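Side-chain contact in type III effector Xcv3220-like C-terminal domain-containing protein (PDB 4FC9), which is a type III effector secreted into the plant host, whose all-helical C-terminal domain, the part crystallised, probably acts as an E3 ubiquitin ligase: residues S148-V152 with A153-K157. Sequence-based numbering, arbitrary orientation.
Sequences SPLDV and ATLAK
The carboxylate of Asp-151 meets the first turn of helix 152-171, with Thr-154 OG1 standing over one of its faces, 3.8 Å from Asp-151 CG, and Thr-154 CG2 leaning toward the same side. At its OD1 end, the backbone N of Thr-154 lies somewhat to that side of the carboxylate plane and the N of Ala-153 to the other. The bond from Thr-154 N to Asp-151 OD1 is straight (2.9 Å, N-H...O 172°) and comes nearly along the C-O axis; the one from Ala-153 N to the same oxygen is weak, bent to 120°. With CG tucked between its own backbone N and carbonyl carbon (chi1 61°), Asp-151 can fold its carboxylate back over the helix start as the N-cap. Thr-154 reciprocates: its OG1 accepts from Asp-151 N at 3.0 Å, almost straight, completing a capping box. Thr-154 OG1 also donates to Pro-149 O at 2.6 Å, the donor tilted modestly from the carbonyl plane, and so ties in the incoming loop as well. Helical bonding begins at once, Asp-151 O accepting from Leu-155 N (2.9 Å) and Val-152 O from Ala-156 N. On the apolar side, Leu-150 CD2 touches Leu-155 CD2 at 3.9 Å, the two side chains crossing at a slant; both also rest on Leu-81 of helix 79-88, and Leu-155 reaches Val-48 of helix 32-49. Thr-154, buried, packs on Phe-75. The contact thus joins the loop after helix 112-129 to the start of helix 152-171. One carboxylate oxygen serves two first-turn N-H groups, while the hydroxyl, with one bond given and one received, has its rotation fixed; the N-terminal end of the helix probably favours the ionised form of Asp-151.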
loop_
_atom_site.group_PDB
_atom_site.type_symbol
_atom_site.label_atom_id
_atom_site.label_comp_id
_atom_site.label_asym_id
_atom_site.label_seq_id
_atom_site.Cartn_x
_atom_site.Cartn_y
_atom_site.Cartn_z
ATOM N N SER A 148 11.558 9.617 -8.266
ATOM C CA SER A 148 10.420 9.064 -9.000
ATOM C C SER A 148 9.445 10.154 -9.426
ATOM O O SER A 148 9.163 11.071 -8.659
ATOM C CB SER A 148 9.678 8.021 -8.156
ATOM O OG SER A 148 10.499 6.901 -7.884
ATOM N N PRO A 149 8.903 10.037 -10.649
ATOM C CA PRO A 149 7.907 10.998 -11.119
ATOM C C PRO A 149 6.610 10.845 -10.350
ATOM O O PRO A 149 6.321 9.774 -9.804
ATOM C CB PRO A 149 7.680 10.571 -12.569
ATOM C CG PRO A 149 7.932 9.116 -12.556
ATOM C CD PRO A 149 9.084 8.932 -11.605
ATOM N N LEU A 150 5.842 11.921 -10.305
ATOM C CA LEU A 150 4.493 11.877 -9.786
ATOM C C LEU A 150 3.579 11.629 -10.964
ATOM O O LEU A 150 3.325 12.528 -11.758
ATOM C CB LEU A 150 4.146 13.201 -9.116
ATOM C CG LEU A 150 5.068 13.508 -7.940
ATOM C CD1 LEU A 150 5.000 14.961 -7.547
ATOM C CD2 LEU A 150 4.693 12.630 -6.779
ATOM N N ASP A 151 3.120 10.393 -11.101
ATOM C CA ASP A 151 2.163 10.051 -12.143
ATOM C C ASP A 151 1.134 9.075 -11.597
ATOM O O ASP A 151 1.156 8.746 -10.412
ATOM C CB ASP A 151 2.863 9.508 -13.402
ATOM C CG ASP A 151 3.652 8.228 -13.147
ATOM O OD1 ASP A 151 3.140 7.316 -12.468
ATOM O OD2 ASP A 151 4.793 8.124 -13.649
ATOM N N VAL A 152 0.244 8.602 -12.458
ATOM C CA VAL A 152 -0.867 7.767 -12.007
ATOM C C VAL A 152 -0.409 6.474 -11.317
ATOM O O VAL A 152 -0.945 6.103 -10.276
ATOM C CB VAL A 152 -1.886 7.479 -13.145
ATOM C CG1 VAL A 152 -1.248 6.693 -14.277
ATOM C CG2 VAL A 152 -3.108 6.750 -12.599
ATOM N N ALA A 153 0.608 5.825 -11.876
ATOM C CA ALA A 153 1.095 4.549 -11.354
ATOM C C ALA A 153 1.885 4.717 -10.063
ATOM O O ALA A 153 1.719 3.945 -9.122
ATOM C CB ALA A 153 1.944 3.855 -12.393
ATOM N N THR A 154 2.757 5.717 -10.019
ATOM C CA THR A 154 3.577 5.922 -8.836
ATOM C C THR A 154 2.722 6.412 -7.678
ATOM O O THR A 154 2.883 5.961 -6.546
ATOM C CB THR A 154 4.766 6.879 -9.095
ATOM O OG1 THR A 154 4.286 8.203 -9.357
ATOM C CG2 THR A 154 5.602 6.396 -10.269
ATOM N N LEU A 155 1.790 7.314 -7.963
ATOM C CA LEU A 155 0.910 7.806 -6.915
ATOM C C LEU A 155 -0.097 6.751 -6.455
ATOM O O LEU A 155 -0.458 6.704 -5.281
ATOM C CB LEU A 155 0.196 9.076 -7.361
ATOM C CG LEU A 155 1.092 10.307 -7.324
ATOM C CD1 LEU A 155 0.351 11.499 -7.872
ATOM C CD2 LEU A 155 1.557 10.570 -5.899
ATOM N N ALA A 156 -0.547 5.905 -7.375
ATOM C CA ALA A 156 -1.441 4.824 -6.994
ATOM C C ALA A 156 -0.719 3.885 -6.033
ATOM O O ALA A 156 -1.308 3.411 -5.067
ATOM C CB ALA A 156 -1.932 4.068 -8.210
ATOM N N LYS A 157 0.564 3.634 -6.283
ATOM C CA LYS A 157 1.335 2.802 -5.369
ATOM C C LYS A 157 1.482 3.474 -4.008
ATOM O O LYS A 157 1.437 2.810 -2.976
ATOM C CB LYS A 157 2.707 2.433 -5.945
ATOM C CG LYS A 157 3.545 1.557 -5.011
ATOM C CD LYS A 157 2.900 0.201 -4.738
ATOM C CE LYS A 157 2.905 -0.668 -5.979
ATOM N NZ LYS A 157 2.439 -2.053 -5.692
#